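Local atomic coordinates of Cif (Cell cycle inhibiting factor) (PDB entry 3EFY), a protein that deamidates a glutamine side chain of host NEDD8 to glutamate, which abolishes the activity of cullin-RING ubiquitin ligases and inhibits the host cell cycle. Residues F27-E32 against Q162-D167; E34-L39 against N158-L163; S54-V59 against A67-I72. All blocks are in the same frame, centred on the assembly; numbering follows the deposited sequence.

All three contacts lie on one antiparallel sheet but at different depths. Contact 3 pairs strands 54-61 and 66-72 as a hairpin in the core, every residue of it buried, joined by six backbone hydrogen bonds. Contacts 1 and 2 share strand 159-166, which flanks strand 54-61 and is outermost within the chain, and both bring the loop between helices 10-22 and 39-47 against it. Contact 2 lies at the surface, a single bridge flanked by waters. Contact 1, partly buried, has no backbone-to-backbone pairing; side chains of the strand meet side chains and one carbonyl of the loop. Gln-162 serves both, and its backbone O bonds to Arg-58 of contact 3.

Contact 1: residues F27-E32 against Q162-D167; sequences FSYCFE and QLFEYD
Tyr-29 OH donates to Gln-162 OE1 over a short 2.6 Å, the hydroxyl lying 31° out of the carbonyl plane. NE2 of the same amide donates to Phe-31 O at 3.2 Å. This second bond is longer but well directed: the N-H...O angle is 153°, the donor sits in the plane of the Phe-31 carbonyl on a lone pair, and the acceptor lies close to the amide plane. Gln-162 NE2 also comes within 3.4 Å of Phe-31 CD1. Beyond CG the Gln-162 chain is extended, which carries CD toward the loop.

Two residues along strand 159-166, Phe-164 takes the edge of Tyr-29 toward its face in an offset edge-to-face pair, with centroids 5.8 Å apart and planes at 71°. Tyr-29 CE1 is 3.9 Å from Phe-164 CE1. Phe-27 adds only its tip, CZ lying 4.0 Å from Phe-164 CE2. Helix 10-22 supplies Met-18, which packs on both Tyr-29 and Phe-164.

With no backbone-to-backbone pairing, these groups fasten the loop between helices 10-22 and 39-47 to strand 159-166, the outermost strand within the chain. Oxygen and nitrogen of one amide each having a partner implies a defined flip for Gln-162, with the buried Tyr-29 hydroxyl satisfied by its OE1.

Contact 2: residues E34-L39 against N158-L163; sequences EQTLSL and NFSFQL
Leu-37 and Phe-161 form a single antiparallel bridge, a hydrogen-bonded pair with CA atoms 5.0 Å apart, by which a loop residue joins strand 159-166 of the sheet. Leu-37 N donates to Phe-161 O at 2.8 Å with an N-H...O angle of 167°, and Phe-161 N returns the bond to Leu-37 O. Phe-161 O also receives a CA-H...O contact from Thr-36 CA at 3.2 Å, so two loop residues converge on one carbonyl. The pairing does not run on: the touching parts are directed 111° apart, and the bridge has no second rung.

Side chains extend the contact on both sides of the bridge. Leu-39 lies beside Phe-161, pointing the same way, with CD1 3.8 Å from ring atom CE2; the CG of Leu-39 is anti to its backbone N (chi1 -176°), and the branch beyond it meets the ring. Toward the other end, Leu-37 CD2 approaches Leu-163 CD2, and the aliphatic CG of Gln-162 meets Gln-35 O at 3.4 Å. Glu-34 CB packs against the amide of Gln-162, whose OE1 is bonded to Tyr-29 OH, while the Glu-34 carboxylate bonds to Cys-30 N.

Farther out, Phe-120 of helix 113-124 meets Phe-161 edge-to-face and also touches Leu-39. Ser-38 sits at the N-cap of helix 39-47, its OG bonded to Gln-41 N, which ties the end of the bridge to the start of that helix. Where direct pairing stops, waters take over. One accepts from Leu-163 N and donates to Gln-35 O; the other accepts from Leu-39 N at 2.9 Å and donates to Phe-159 O.

Contact 3: residues S54-V59 against A67-I72; sequences SFVLRV and AYIVDI
Tyr-68 holds CG between its backbone N and carbonyl carbon (chi1 46°), and Val-59, with CG1 anti to N, meets the ring across a beta hairpin. Val-59 CB stands over one face of the Tyr-68 ring as a CH-pi contact, 3.9 Å from the centroid and 21° off the normal, shifted toward the rim; CG1 reaches CZ and OH.

The hairpin joins strands 54-61 and 66-72, whose axes here approach to 4.7 Å at 163°, nearly antiparallel. Phe-55 with Ile-72, Leu-57 with Val-70 and Val-59 with Tyr-68 are hydrogen-bonded pairs, each closed by two backbone bonds; the longest of the six is Tyr-68 N to Val-59 O, 3.1 Å. These three pairs put their side chains on one face of the sheet, where helix 113-124 packs on Val-59, Tyr-68 and Ile-72.

Val-56 with Asp-71 and Arg-58 with Ile-69 are the non-hydrogen-bonded pairs, on the face that meets helix 10-22. There Arg-58 runs extended from CG to NE, its CG against Ile-69 CD1. Its NE bonds to Asn-15, and Asp-71 is held by the hydroxyls of Tyr-85 and Tyr-166.

Tyr-68 OH bonds to Asp-61, and its ring meets that of His-66, which with Cys-10 and the nearby Gln-86 probably makes up the active site, consistent with the Tyr-68 end of the hairpin bordering the catalytic centre. On the helix 10-22 face, Val-56 CG2 and Ile-69 CG2 meet diagonally at 3.4 Å, tighter than ordinary van der Waals contact.

Contact 1: residues F27-E32 against Q162-D167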
loop_
_atom_site.group_PDB
_atom_site.type_symbol
_atom_site.label_atom_id
_atom_site.label_comp_id
_atom_site.label_asym_id
_atom_site.label_seq_id
_atom_site.Cartn_x
_atom_site.Cartn_y
_atom_site.Cartn_z
ATOM N N PHE A 27 -7.938 -8.524 -3.534
ATOM C CA PHE A 27 -6.658 -8.827 -4.154
ATOM C C PHE A 27 -5.569 -7.954 -3.548
ATOM O O PHE A 27 -5.645 -6.707 -3.562
ATOM C CB PHE A 27 -6.632 -8.623 -5.672
ATOM C CG PHE A 27 -5.317 -8.961 -6.265
ATOM C CD1 PHE A 27 -4.931 -10.288 -6.413
ATOM C CD2 PHE A 27 -4.410 -7.983 -6.610
ATOM C CE1 PHE A 27 -3.687 -10.621 -6.930
ATOM C CE2 PHE A 27 -3.167 -8.312 -7.123
ATOM C CZ PHE A 27 -2.796 -9.649 -7.282
ATOM N N SER A 28 -4.551 -8.625 -3.028
ATOM C CA SER A 28 -3.342 -7.946 -2.578
ATOM C C SER A 28 -2.131 -8.590 -3.261
ATOM O O SER A 28 -1.839 -9.770 -3.084
ATOM C CB SER A 28 -3.160 -8.007 -1.052
ATOM O OG SER A 28 -4.211 -7.315 -0.423
ATOM N N TYR A 29 -1.432 -7.789 -4.038
ATOM C CA TYR A 29 -0.223 -8.195 -4.729
ATOM C C TYR A 29 0.850 -8.625 -3.717
ATOM O O TYR A 29 1.051 -7.954 -2.722
ATOM C CB TYR A 29 0.311 -7.003 -5.553
ATOM C CG TYR A 29 1.650 -7.217 -6.207
ATOM C CD1 TYR A 29 1.754 -7.881 -7.432
ATOM C CD2 TYR A 29 2.819 -6.833 -5.580
ATOM C CE1 TYR A 29 2.997 -8.087 -8.030
ATOM C CE2 TYR A 29 4.042 -7.083 -6.161
ATOM C CZ TYR A 29 4.121 -7.706 -7.367
ATOM O OH TYR A 29 5.338 -7.934 -7.963
ATOM N N CYS A 30 1.521 -9.738 -4.006
ATOM C CA CYS A 30 2.603 -10.209 -3.189
ATOM C C CYS A 30 3.689 -10.784 -4.125
ATOM O O CYS A 30 3.579 -11.891 -4.626
ATOM C CB CYS A 30 2.085 -11.242 -2.201
ATOM S SG CYS A 30 3.372 -11.846 -1.098
ATOM N N PHE A 31 4.742 -9.999 -4.327
ATOM C CA PHE A 31 5.800 -10.318 -5.273
ATOM C C PHE A 31 6.246 -11.776 -5.265
ATOM O O PHE A 31 6.335 -12.413 -6.303
ATOM C CB PHE A 31 7.007 -9.403 -5.017
ATOM C CG PHE A 31 8.221 -9.799 -5.776
ATOM C CD1 PHE A 31 8.291 -9.642 -7.165
ATOM C CD2 PHE A 31 9.291 -10.358 -5.119
ATOM C CE1 PHE A 31 9.389 -10.020 -7.860
ATOM C CE2 PHE A 31 10.422 -10.730 -5.819
ATOM C CZ PHE A 31 10.475 -10.575 -7.197
ATOM N N GLU A 32 6.538 -12.304 -4.078
ATOM C CA GLU A 32 7.069 -13.643 -3.982
ATOM C C GLU A 32 6.153 -14.738 -4.476
ATOM O O GLU A 32 6.641 -15.816 -4.886
ATOM C CB GLU A 32 7.517 -13.936 -2.555
ATOM C CG GLU A 32 8.724 -13.126 -2.140
ATOM C CD GLU A 32 10.024 -13.485 -2.867
ATOM O OE1 GLU A 32 10.120 -14.556 -3.521
ATOM O OE2 GLU A 32 10.991 -12.677 -2.738
ATOM N N GLN A 162 6.671 -10.014 -14.432
ATOM C CA GLN A 162 5.280 -10.245 -13.980
ATOM C C GLN A 162 4.400 -9.259 -14.732
ATOM O O GLN A 162 4.745 -8.065 -14.844
ATOM C CB GLN A 162 5.113 -10.038 -12.487
ATOM C CG GLN A 162 6.012 -10.981 -11.670
ATOM C CD GLN A 162 5.898 -10.769 -10.183
ATOM O OE1 GLN A 162 5.161 -9.885 -9.711
ATOM N NE2 GLN A 162 6.603 -11.609 -9.409
ATOM N N LEU A 163 3.292 -9.766 -15.300
ATOM C CA LEU A 163 2.435 -8.942 -16.154
ATOM C C LEU A 163 0.988 -9.015 -15.649
ATOM O O LEU A 163 0.433 -10.133 -15.526
ATOM C CB LEU A 163 2.493 -9.440 -17.567
ATOM C CG LEU A 163 1.672 -8.760 -18.636
ATOM C CD1 LEU A 163 2.041 -7.257 -18.759
ATOM C CD2 LEU A 163 1.882 -9.508 -19.973
ATOM N N PHE A 164 0.391 -7.882 -15.387
ATOM C CA PHE A 164 -0.971 -7.805 -14.894
ATOM C C PHE A 164 -1.795 -6.756 -15.640
ATOM O O PHE A 164 -1.305 -5.655 -15.925
ATOM C CB PHE A 164 -1.015 -7.408 -13.418
ATOM C CG PHE A 164 -0.481 -8.427 -12.450
ATOM C CD1 PHE A 164 0.874 -8.538 -12.221
ATOM C CD2 PHE A 164 -1.344 -9.198 -11.687
ATOM C CE1 PHE A 164 1.370 -9.426 -11.259
ATOM C CE2 PHE A 164 -0.834 -10.087 -10.716
ATOM C CZ PHE A 164 0.541 -10.180 -10.528
ATOM N N GLU A 165 -3.090 -7.032 -15.889
ATOM C CA GLU A 165 -3.997 -5.975 -16.277
ATOM C C GLU A 165 -4.310 -5.064 -15.103
ATOM O O GLU A 165 -4.398 -5.539 -13.965
ATOM C CB GLU A 165 -5.293 -6.613 -16.830
ATOM C CG GLU A 165 -6.260 -5.577 -17.372
ATOM C CD GLU A 165 -7.589 -6.140 -17.897
ATOM O OE1 GLU A 165 -7.706 -7.402 -18.046
ATOM O OE2 GLU A 165 -8.486 -5.266 -18.154
ATOM N N TYR A 166 -4.456 -3.759 -15.334
ATOM C CA TYR A 166 -4.925 -2.875 -14.300
ATOM C C TYR A 166 -6.063 -1.991 -14.788
ATOM O O TYR A 166 -6.220 -1.823 -16.003
ATOM C CB TYR A 166 -3.787 -2.010 -13.760
ATOM C CG TYR A 166 -3.294 -0.868 -14.633
ATOM C CD1 TYR A 166 -3.882 0.413 -14.567
ATOM C CD2 TYR A 166 -2.238 -1.044 -15.507
ATOM C CE1 TYR A 166 -3.420 1.436 -15.312
ATOM C CE2 TYR A 166 -1.762 -0.009 -16.266
ATOM C CZ TYR A 166 -2.345 1.251 -16.173
ATOM O OH TYR A 166 -1.885 2.340 -16.909
ATOM N N ASP A 167 -6.795 -1.456 -13.821
ATOM C CA ASP A 167 -7.899 -0.505 -14.042
ATOM C C ASP A 167 -7.456 0.857 -13.582
ATOM O O ASP A 167 -6.993 1.006 -12.452
ATOM C CB ASP A 167 -9.085 -0.938 -13.222
ATOM C CG ASP A 167 -9.631 -2.247 -13.660
ATOM O OD1 ASP A 167 -9.757 -2.455 -14.886
ATOM O OD2 ASP A 167 -9.967 -3.061 -12.774
#

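Contact 2: residues E34-L39 against N158-L163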
loop_
_atom_site.group_PDB
_atom_site.type_symbol
_atom_site.label_atom_id
_atom_site.label_comp_id
_atom_site.label_asym_id
_atom_site.label_seq_id
_atom_site.Cartn_x
_atom_site.Cartn_y
_atom_site.Cartn_z
ATOM N N GLU A 34 3.596 -14.327 -6.963
ATOM C CA GLU A 34 2.979 -14.130 -8.251
ATOM C C GLU A 34 3.589 -14.987 -9.332
ATOM O O GLU A 34 4.770 -15.438 -9.264
ATOM C CB GLU A 34 3.025 -12.629 -8.673
ATOM C CG GLU A 34 2.424 -11.674 -7.624
ATOM C CD GLU A 34 0.943 -11.869 -7.292
ATOM O OE1 GLU A 34 0.197 -12.610 -7.999
ATOM O OE2 GLU A 34 0.481 -11.326 -6.240
ATOM N N GLN A 35 2.795 -15.210 -10.368
ATOM C CA GLN A 35 3.258 -15.905 -11.531
ATOM C C GLN A 35 4.297 -15.082 -12.274
ATOM O O GLN A 35 4.225 -13.855 -12.321
ATOM C CB GLN A 35 2.126 -16.234 -12.477
ATOM C CG GLN A 35 1.040 -17.143 -11.863
ATOM C CD GLN A 35 1.610 -18.451 -11.391
ATOM O OE1 GLN A 35 1.608 -18.742 -10.179
ATOM N NE2 GLN A 35 2.173 -19.217 -12.313
ATOM N N THR A 36 5.259 -15.771 -12.838
ATOM C CA THR A 36 6.338 -15.116 -13.624
ATOM C C THR A 36 6.407 -15.560 -15.072
ATOM O O THR A 36 6.039 -16.670 -15.420
ATOM C CB THR A 36 7.700 -15.261 -12.937
ATOM O OG1 THR A 36 8.085 -16.631 -12.895
ATOM C CG2 THR A 36 7.690 -14.671 -11.506
ATOM N N LEU A 37 6.849 -14.664 -15.935
ATOM C CA LEU A 37 7.036 -14.921 -17.340
ATOM C C LEU A 37 8.530 -14.826 -17.699
ATOM O O LEU A 37 9.269 -13.962 -17.177
ATOM C CB LEU A 37 6.327 -13.855 -18.208
ATOM C CG LEU A 37 4.791 -13.792 -18.187
ATOM C CD1 LEU A 37 4.236 -13.291 -16.917
ATOM C CD2 LEU A 37 4.362 -12.898 -19.359
ATOM N N SER A 38 8.929 -15.677 -18.613
ATOM C CA SER A 38 10.211 -15.566 -19.299
ATOM C C SER A 38 10.117 -14.491 -20.353
ATOM O O SER A 38 9.045 -14.055 -20.732
ATOM C CB SER A 38 10.612 -16.887 -19.965
ATOM O OG SER A 38 9.656 -17.220 -20.962
ATOM N N LEU A 39 11.251 -14.090 -20.885
ATOM C CA LEU A 39 11.226 -13.156 -22.005
ATOM C C LEU A 39 10.468 -13.704 -23.207
ATOM O O LEU A 39 9.681 -12.991 -23.812
ATOM C CB LEU A 39 12.654 -12.831 -22.450
ATOM C CG LEU A 39 12.761 -11.792 -23.550
ATOM C CD1 LEU A 39 12.012 -10.441 -23.310
ATOM C CD2 LEU A 39 14.272 -11.556 -23.813
ATOM N N ASN A 158 18.256 -14.232 -17.725
ATOM C CA ASN A 158 18.616 -12.900 -17.261
ATOM C C ASN A 158 17.357 -12.163 -16.718
ATOM O O ASN A 158 17.386 -11.560 -15.648
ATOM C CB ASN A 158 19.227 -12.116 -18.430
ATOM C CG ASN A 158 20.611 -12.642 -18.814
ATOM O OD1 ASN A 158 20.781 -13.325 -19.848
ATOM N ND2 ASN A 158 21.586 -12.375 -17.950
ATOM N N PHE A 159 16.257 -12.291 -17.452
ATOM C CA PHE A 159 15.038 -11.552 -17.123
ATOM C C PHE A 159 13.980 -12.448 -16.490
ATOM O O PHE A 159 13.834 -13.620 -16.858
ATOM C CB PHE A 159 14.421 -10.944 -18.380
ATOM C CG PHE A 159 15.182 -9.767 -18.938
ATOM C CD1 PHE A 159 14.980 -8.506 -18.422
ATOM C CD2 PHE A 159 16.073 -9.935 -19.963
ATOM C CE1 PHE A 159 15.643 -7.394 -18.919
ATOM C CE2 PHE A 159 16.758 -8.813 -20.515
ATOM C CZ PHE A 159 16.565 -7.547 -19.965
ATOM N N SER A 160 13.218 -11.865 -15.576
ATOM C CA SER A 160 11.959 -12.446 -15.061
ATOM C C SER A 160 10.936 -11.308 -15.035
ATOM O O SER A 160 11.249 -10.217 -14.558
ATOM C CB SER A 160 12.165 -12.918 -13.632
ATOM O OG SER A 160 11.001 -13.473 -13.052
ATOM N N PHE A 161 9.729 -11.571 -15.520
ATOM C CA PHE A 161 8.695 -10.568 -15.614
ATOM C C PHE A 161 7.451 -11.002 -14.867
ATOM O O PHE A 161 7.179 -12.195 -14.701
ATOM C CB PHE A 161 8.292 -10.354 -17.056
ATOM C CG PHE A 161 9.421 -9.893 -17.940
ATOM C CD1 PHE A 161 9.742 -8.540 -17.992
ATOM C CD2 PHE A 161 10.130 -10.794 -18.720
ATOM C CE1 PHE A 161 10.784 -8.099 -18.824
ATOM C CE2 PHE A 161 11.132 -10.365 -19.565
ATOM C CZ PHE A 161 11.466 -9.010 -19.601
ATOM N N GLN A 162 6.671 -10.014 -14.432
ATOM C CA GLN A 162 5.280 -10.245 -13.980
ATOM C C GLN A 162 4.400 -9.259 -14.732
ATOM O O GLN A 162 4.745 -8.065 -14.844
ATOM C CB GLN A 162 5.113 -10.038 -12.487
ATOM C CG GLN A 162 6.012 -10.981 -11.670
ATOM C CD GLN A 162 5.898 -10.769 -10.183
ATOM O OE1 GLN A 162 5.161 -9.885 -9.711
ATOM N NE2 GLN A 162 6.603 -11.609 -9.409
ATOM N N LEU A 163 3.292 -9.766 -15.300
ATOM C CA LEU A 163 2.435 -8.942 -16.154
ATOM C C LEU A 163 0.988 -9.015 -15.649
ATOM O O LEU A 163 0.433 -10.133 -15.526
ATOM C CB LEU A 163 2.493 -9.440 -17.567
ATOM C CG LEU A 163 1.672 -8.760 -18.636
ATOM C CD1 LEU A 163 2.041 -7.257 -18.759
ATOM C CD2 LEU A 163 1.882 -9.508 -19.973
HETATM O O HOH W 1 2.614 -12.440 -14.098
HETATM O O HOH W 2 13.685 -14.894 -19.455
#

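Contact 3: residues S54-V59 against A67-I72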
loop_
_atom_site.group_PDB
_atom_site.type_symbol
_atom_site.label_atom_id
_atom_site.label_comp_id
_atom_site.label_asym_id
_atom_site.label_seq_id
_atom_site.Cartn_x
_atom_site.Cartn_y
_atom_site.Cartn_z
ATOM N N SER A 54 -5.235 -1.847 -20.276
ATOM C CA SER A 54 -3.968 -1.335 -19.768
ATOM C C SER A 54 -3.269 -2.394 -18.904
ATOM O O SER A 54 -3.923 -3.178 -18.213
ATOM C CB SER A 54 -4.194 -0.059 -18.999
ATOM O OG SER A 54 -5.194 -0.182 -18.040
ATOM N N PHE A 55 -1.938 -2.387 -18.925
ATOM C CA PHE A 55 -1.162 -3.419 -18.222
ATOM C C PHE A 55 0.026 -2.805 -17.533
ATOM O O PHE A 55 0.550 -1.779 -17.952
ATOM C CB PHE A 55 -0.601 -4.446 -19.211
ATOM C CG PHE A 55 -1.665 -5.225 -19.928
ATOM C CD1 PHE A 55 -2.083 -6.447 -19.427
ATOM C CD2 PHE A 55 -2.228 -4.733 -21.100
ATOM C CE1 PHE A 55 -3.092 -7.194 -20.095
ATOM C CE2 PHE A 55 -3.211 -5.448 -21.778
ATOM C CZ PHE A 55 -3.644 -6.684 -21.265
ATOM N N VAL A 56 0.418 -3.448 -16.450
ATOM C CA VAL A 56 1.675 -3.099 -15.772
ATOM C C VAL A 56 2.601 -4.309 -15.785
ATOM O O VAL A 56 2.159 -5.447 -15.528
ATOM C CB VAL A 56 1.361 -2.551 -14.364
ATOM C CG1 VAL A 56 0.572 -3.512 -13.431
ATOM C CG2 VAL A 56 2.597 -2.074 -13.748
ATOM N N LEU A 57 3.864 -4.062 -16.092
ATOM C CA LEU A 57 4.890 -5.049 -16.228
ATOM C C LEU A 57 5.989 -4.798 -15.213
ATOM O O LEU A 57 6.652 -3.719 -15.240
ATOM C CB LEU A 57 5.469 -5.009 -17.632
ATOM C CG LEU A 57 6.594 -5.933 -18.001
ATOM C CD1 LEU A 57 6.102 -7.406 -18.115
ATOM C CD2 LEU A 57 7.199 -5.501 -19.360
ATOM N N ARG A 58 6.187 -5.779 -14.311
ATOM C CA ARG A 58 7.323 -5.702 -13.376
ATOM C C ARG A 58 8.507 -6.431 -13.972
ATOM O O ARG A 58 8.385 -7.586 -14.380
ATOM C CB ARG A 58 6.982 -6.317 -12.013
ATOM C CG ARG A 58 8.081 -6.033 -10.993
ATOM C CD ARG A 58 7.922 -6.951 -9.812
ATOM N NE ARG A 58 8.842 -6.639 -8.714
ATOM C CZ ARG A 58 10.156 -6.864 -8.714
ATOM N NH1 ARG A 58 10.763 -7.379 -9.767
ATOM N NH2 ARG A 58 10.878 -6.544 -7.640
ATOM N N VAL A 59 9.641 -5.740 -14.108
ATOM C CA VAL A 59 10.837 -6.282 -14.677
ATOM C C VAL A 59 11.926 -6.524 -13.641
ATOM O O VAL A 59 12.333 -5.605 -12.946
ATOM C CB VAL A 59 11.467 -5.316 -15.726
ATOM C CG1 VAL A 59 12.638 -6.000 -16.434
ATOM C CG2 VAL A 59 10.356 -4.840 -16.736
ATOM N N ALA A 67 15.607 -3.591 -10.974
ATOM C CA ALA A 67 14.163 -3.854 -11.147
ATOM C C ALA A 67 13.414 -2.558 -11.404
ATOM O O ALA A 67 13.776 -1.496 -10.900
ATOM C CB ALA A 67 13.589 -4.549 -9.898
ATOM N N TYR A 68 12.307 -2.634 -12.157
ATOM C CA TYR A 68 11.602 -1.426 -12.568
ATOM C C TYR A 68 10.238 -1.801 -13.161
ATOM O O TYR A 68 9.993 -2.974 -13.396
ATOM C CB TYR A 68 12.444 -0.604 -13.574
ATOM C CG TYR A 68 13.073 -1.367 -14.667
ATOM C CD1 TYR A 68 12.422 -1.565 -15.890
ATOM C CD2 TYR A 68 14.331 -2.001 -14.537
ATOM C CE1 TYR A 68 13.030 -2.279 -16.926
ATOM C CE2 TYR A 68 14.872 -2.724 -15.524
ATOM C CZ TYR A 68 14.242 -2.900 -16.737
ATOM O OH TYR A 68 14.868 -3.624 -17.735
ATOM N N ILE A 69 9.405 -0.798 -13.401
ATOM C CA ILE A 69 7.995 -1.003 -13.852
ATOM C C ILE A 69 7.833 -0.387 -15.236
ATOM O O ILE A 69 8.281 0.740 -15.455
ATOM C CB ILE A 69 7.034 -0.348 -12.917
ATOM C CG1 ILE A 69 7.145 -0.850 -11.455
ATOM C CG2 ILE A 69 5.591 -0.564 -13.431
ATOM C CD1 ILE A 69 7.016 -2.354 -11.323
ATOM N N VAL A 70 7.150 -1.091 -16.147
ATOM C CA VAL A 70 6.731 -0.541 -17.441
ATOM C C VAL A 70 5.206 -0.542 -17.436
ATOM O O VAL A 70 4.570 -1.583 -17.191
ATOM C CB VAL A 70 7.263 -1.335 -18.566
ATOM C CG1 VAL A 70 6.766 -0.739 -19.928
ATOM C CG2 VAL A 70 8.794 -1.355 -18.547
ATOM N N ASP A 71 4.655 0.660 -17.595
ATOM C CA ASP A 71 3.200 0.914 -17.563
ATOM C C ASP A 71 2.815 1.021 -19.056
ATOM O O ASP A 71 3.359 1.893 -19.781
ATOM C CB ASP A 71 2.949 2.180 -16.756
ATOM C CG ASP A 71 1.489 2.654 -16.747
ATOM O OD1 ASP A 71 0.638 2.012 -17.401
ATOM O OD2 ASP A 71 1.198 3.667 -16.057
ATOM N N ILE A 72 1.860 0.172 -19.481
ATOM C CA ILE A 72 1.376 0.104 -20.841
ATOM C C ILE A 72 -0.117 0.510 -20.879
ATOM O O ILE A 72 -0.981 -0.328 -20.705
ATOM C CB ILE A 72 1.589 -1.266 -21.474
ATOM C CG1 ILE A 72 3.053 -1.732 -21.367
ATOM C CG2 ILE A 72 1.165 -1.255 -22.972
ATOM C CD1 ILE A 72 3.226 -3.207 -21.568
#